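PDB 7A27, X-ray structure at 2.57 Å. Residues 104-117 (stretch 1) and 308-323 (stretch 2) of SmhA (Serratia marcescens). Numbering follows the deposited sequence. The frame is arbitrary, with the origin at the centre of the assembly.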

# COMPACT_ATOMS: atom_id res chain seq x y z
N VAL A 104 -24.27 30.42 21.82
CA VAL A 104 -23.95 29.31 20.87
C VAL A 104 -22.70 29.62 20.04
O VAL A 104 -21.91 28.71 19.87
CB VAL A 104 -25.17 28.96 19.99
CG1 VAL A 104 -25.53 30.07 19.03
CG2 VAL A 104 -24.99 27.62 19.28
N SER A 105 -22.50 30.86 19.58
CA SER A 105 -21.35 31.24 18.70
C SER A 105 -20.00 31.30 19.44
O SER A 105 -18.98 31.01 18.80
CB SER A 105 -21.63 32.48 17.92
OG SER A 105 -22.31 33.43 18.70
N GLN A 106 -19.95 31.68 20.72
CA GLN A 106 -18.67 31.67 21.50
C GLN A 106 -18.27 30.21 21.79
O GLN A 106 -17.07 29.90 21.70
CB GLN A 106 -18.77 32.49 22.79
CG GLN A 106 -17.42 32.86 23.40
CD GLN A 106 -17.49 33.01 24.91
OE1 GLN A 106 -17.84 32.07 25.62
NE2 GLN A 106 -17.13 34.19 25.39
N LYS A 107 -19.24 29.34 22.10
CA LYS A 107 -19.02 27.90 22.43
C LYS A 107 -18.61 27.15 21.16
O LYS A 107 -17.78 26.23 21.26
CB LYS A 107 -20.26 27.29 23.09
CG LYS A 107 -20.44 27.64 24.57
CD LYS A 107 -21.72 27.13 25.22
CE LYS A 107 -21.57 25.73 25.79
NZ LYS A 107 -22.87 25.16 26.20
N GLY A 108 -19.17 27.55 20.01
CA GLY A 108 -18.84 26.98 18.70
C GLY A 108 -17.40 27.29 18.34
O GLY A 108 -16.65 26.34 17.96
N ALA A 109 -17.01 28.56 18.47
CA ALA A 109 -15.64 29.07 18.21
C ALA A 109 -14.64 28.26 19.06
O ALA A 109 -13.66 27.77 18.50
CB ALA A 109 -15.56 30.56 18.51
N GLU A 110 -14.92 28.13 20.36
CA GLU A 110 -14.06 27.37 21.33
C GLU A 110 -13.80 25.95 20.81
O GLU A 110 -12.64 25.50 20.87
CB GLU A 110 -14.70 27.30 22.71
CG GLU A 110 -14.57 28.56 23.56
CD GLU A 110 -15.38 28.54 24.86
OE1 GLU A 110 -15.64 27.41 25.37
OE2 GLU A 110 -15.78 29.66 25.35
N MET A 111 -14.81 25.25 20.31
CA MET A 111 -14.66 23.85 19.88
C MET A 111 -13.91 23.76 18.56
O MET A 111 -13.05 22.84 18.39
CB MET A 111 -16.01 23.17 19.71
CG MET A 111 -15.86 21.71 20.02
SD MET A 111 -17.44 20.90 20.11
CE MET A 111 -18.38 22.08 21.11
N VAL A 112 -14.24 24.63 17.61
CA VAL A 112 -13.50 24.65 16.32
C VAL A 112 -12.01 24.88 16.64
O VAL A 112 -11.19 24.11 16.11
CB VAL A 112 -14.09 25.70 15.36
CG1 VAL A 112 -13.19 25.97 14.17
CG2 VAL A 112 -15.48 25.28 14.92
N ALA A 113 -11.70 25.84 17.52
CA ALA A 113 -10.32 26.13 17.98
C ALA A 113 -9.71 24.85 18.56
O ALA A 113 -8.55 24.57 18.25
CB ALA A 113 -10.31 27.26 18.98
N ALA A 114 -10.46 24.07 19.34
CA ALA A 114 -10.00 22.79 19.94
C ALA A 114 -9.70 21.75 18.86
O ALA A 114 -8.70 21.04 19.00
CB ALA A 114 -11.01 22.28 20.93
N LEU A 115 -10.54 21.64 17.83
CA LEU A 115 -10.30 20.64 16.74
C LEU A 115 -9.05 21.03 15.96
O LEU A 115 -8.36 20.12 15.48
CB LEU A 115 -11.54 20.50 15.85
CG LEU A 115 -12.81 20.05 16.56
CD1 LEU A 115 -13.88 19.64 15.56
CD2 LEU A 115 -12.54 18.88 17.51
N SER A 116 -8.74 22.33 15.86
CA SER A 116 -7.49 22.83 15.24
C SER A 116 -6.31 22.14 15.93
O SER A 116 -5.43 21.61 15.22
CB SER A 116 -7.39 24.32 15.37
OG SER A 116 -6.16 24.81 14.87
N ASP A 117 -6.32 22.13 17.26
CA ASP A 117 -5.32 21.48 18.14
C ASP A 117 -5.22 19.98 17.79
O ASP A 117 -4.10 19.49 17.57
CB ASP A 117 -5.72 21.66 19.60
CG ASP A 117 -4.64 21.40 20.62
OD1 ASP A 117 -3.50 21.67 20.27
OD2 ASP A 117 -4.96 20.95 21.75
N VAL A 308 -5.89 21.29 7.56
CA VAL A 308 -7.14 21.23 8.37
C VAL A 308 -6.92 22.06 9.63
O VAL A 308 -7.87 22.77 10.04
CB VAL A 308 -7.55 19.79 8.71
CG1 VAL A 308 -8.77 19.73 9.62
CG2 VAL A 308 -7.80 18.99 7.45
N ALA A 309 -5.73 21.99 10.22
CA ALA A 309 -5.37 22.73 11.45
C ALA A 309 -5.45 24.23 11.17
O ALA A 309 -6.13 24.93 11.95
CB ALA A 309 -4.01 22.31 11.94
N GLU A 310 -4.81 24.70 10.10
CA GLU A 310 -4.77 26.14 9.72
C GLU A 310 -6.19 26.61 9.40
O GLU A 310 -6.59 27.68 9.89
CB GLU A 310 -3.82 26.39 8.55
CG GLU A 310 -2.33 26.33 8.84
CD GLU A 310 -1.46 26.45 7.58
OE1 GLU A 310 -0.33 25.84 7.55
OE2 GLU A 310 -1.90 27.13 6.60
N ALA A 311 -6.96 25.84 8.62
CA ALA A 311 -8.33 26.18 8.20
C ALA A 311 -9.23 26.37 9.42
O ALA A 311 -10.05 27.30 9.41
CB ALA A 311 -8.87 25.11 7.30
N TYR A 312 -9.08 25.50 10.42
CA TYR A 312 -9.90 25.49 11.65
C TYR A 312 -9.50 26.66 12.56
O TYR A 312 -10.40 27.28 13.17
CB TYR A 312 -9.83 24.13 12.32
CG TYR A 312 -10.92 23.17 11.91
CD1 TYR A 312 -10.98 22.66 10.63
CD2 TYR A 312 -11.89 22.77 12.81
CE1 TYR A 312 -11.99 21.79 10.24
CE2 TYR A 312 -12.90 21.89 12.44
CZ TYR A 312 -12.95 21.40 11.15
OH TYR A 312 -13.95 20.55 10.78
N LEU A 313 -8.21 26.98 12.62
CA LEU A 313 -7.66 28.10 13.44
C LEU A 313 -8.23 29.43 12.94
O LEU A 313 -8.66 30.23 13.80
CB LEU A 313 -6.13 28.07 13.37
CG LEU A 313 -5.42 29.11 14.23
CD1 LEU A 313 -5.81 28.97 15.69
CD2 LEU A 313 -3.91 29.02 14.08
N THR A 314 -8.20 29.65 11.62
CA THR A 314 -8.69 30.87 10.93
C THR A 314 -10.21 30.98 11.05
O THR A 314 -10.69 32.13 11.19
CB THR A 314 -8.21 30.97 9.49
OG1 THR A 314 -8.66 29.83 8.77
CG2 THR A 314 -6.70 31.08 9.38
N ALA A 315 -10.92 29.86 11.02
CA ALA A 315 -12.40 29.77 11.06
C ALA A 315 -12.96 30.22 12.41
O ALA A 315 -13.98 30.93 12.39
CB ALA A 315 -12.83 28.36 10.78
N ALA A 316 -12.32 29.83 13.51
CA ALA A 316 -12.81 30.02 14.89
C ALA A 316 -13.16 31.49 15.19
O ALA A 316 -14.30 31.79 15.52
CB ALA A 316 -11.82 29.45 15.86
N PRO A 317 -12.22 32.47 15.11
CA PRO A 317 -12.55 33.85 15.44
C PRO A 317 -13.68 34.42 14.56
O PRO A 317 -14.40 35.28 15.03
CB PRO A 317 -11.24 34.62 15.21
CG PRO A 317 -10.16 33.57 15.30
CD PRO A 317 -10.81 32.33 14.71
N ILE A 318 -13.81 33.92 13.32
CA ILE A 318 -14.86 34.34 12.35
C ILE A 318 -16.22 33.82 12.85
O ILE A 318 -17.20 34.62 12.81
CB ILE A 318 -14.53 33.87 10.93
CG1 ILE A 318 -13.22 34.48 10.42
CG2 ILE A 318 -15.70 34.14 9.99
CD1 ILE A 318 -12.77 33.97 9.05
N ILE A 319 -16.28 32.56 13.31
CA ILE A 319 -17.53 31.93 13.84
C ILE A 319 -17.98 32.69 15.09
O ILE A 319 -19.19 32.70 15.37
CB ILE A 319 -17.32 30.44 14.15
CG1 ILE A 319 -16.94 29.67 12.89
CG2 ILE A 319 -18.55 29.87 14.84
CD1 ILE A 319 -16.69 28.21 13.10
N ASN A 320 -17.02 33.27 15.82
CA ASN A 320 -17.21 34.03 17.09
C ASN A 320 -17.90 35.37 16.78
O ASN A 320 -18.74 35.78 17.59
CB ASN A 320 -15.88 34.24 17.82
CG ASN A 320 -16.01 34.50 19.30
OD1 ASN A 320 -17.09 34.41 19.86
ND2 ASN A 320 -14.90 34.85 19.92
N GLN A 321 -17.56 36.02 15.65
CA GLN A 321 -18.15 37.33 15.22
C GLN A 321 -19.67 37.18 14.95
O GLN A 321 -20.38 38.19 15.15
CB GLN A 321 -17.50 37.89 13.95
CG GLN A 321 -15.98 38.15 13.99
CD GLN A 321 -15.43 38.67 12.66
OE1 GLN A 321 -15.87 38.27 11.58
NE2 GLN A 321 -14.42 39.52 12.70
N ALA A 322 -20.14 36.00 14.51
CA ALA A 322 -21.57 35.69 14.21
C ALA A 322 -22.43 35.82 15.48
O ALA A 322 -22.58 34.80 16.19
CB ALA A 322 -21.70 34.30 13.64
N GLY A 323 -23.03 37.00 15.69
CA GLY A 323 -23.86 37.33 16.88
C GLY A 323 -25.32 37.64 16.52
O GLY A 323 -26.09 37.91 17.45

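This is a close antiparallel helix-helix contact, built on small residues and a central valine knob, with a serine hydrogen bond near each end. Residues 104-117 are helical throughout. The second helix begins earlier in the chain and enters this stretch at 308. The two axes lie at 177° and approach to 7.8 Å. Because they are so nearly antiparallel, the helices stay side by side along the whole contact, which buries 662 Å² in total.

The backbones come close where the residues are small. Ala109 CA lies 4.5 Å from Ala316 CA. Ser116 CA is 4.3 Å from Ala309 CA. The gap widens slightly at the other end, where Gln106 CA and Asn320 CA are 5.2 Å apart.

At the first of these points, Ala109 CB rests 3.5 Å from Ala316 O, and it also meets Asn320 CB at 3.8 Å. Ala316 in turn points its methyl toward the first helix, where Ala316 CB is 4.1 Å from Ala113 CB. A methyl group is short enough to let the opposing backbone approach this closely. Gly108 lies beside this region, with its backbone C 4.5 Å from Ile319 CG2.

Val112 is the knob of the interface. Its side chain sits among Tyr312, Ala315, Ala316 and Ile319. Val112 CG1 packs against Tyr312 CD2 at 3.7 Å and Ala316 CB at 4.1 Å. Val112 CG2 meets Ile319 CD1, also at 3.7 Å. These are apolar contacts, and they shield the valine branches from water. Val112 CG1 also reaches to 3.2 Å from Tyr312 O, a tight fit against the backbone.

Tyr312 extends the apolar surface toward Leu115. Leu115 CB lies 3.8 Å from Tyr312 CD2. Val112 O is at the ring edge, near the ring plane. The tyrosine hydroxyl is hydrogen-bonded elsewhere in the structure, so the ring can be buried without leaving its polar end unpaired.

The two cross-helix hydrogen bonds both run from a serine hydroxyl to a backbone carbonyl. Ser116 OG donates to Ala309 O at 2.9 Å. Its chi1 is t. Ser116 CB also packs 3.9 Å from Tyr312 CB. Ala309 O already accepts from Leu313 N within its own helix, so the serine adds a second donor to that carbonyl. Ser105 OG donates to Ala322 O, again at 2.9 Å. Ala322 is in the loop after the helix, so this bond ties the chain beyond the helix to the first stretch. Ser105 CB also lies 3.5 Å from Ile319 O.

Pro317 kinks the second helix. Its ring nitrogen carries no hydrogen and cannot bond to the turn before. The proline side chain points away from the partner. Past the kink, the helix still presents Ile319 to the contact. Lys107 and Glu110 also point away from the partner, leaving the interface largely to small and apolar side chains.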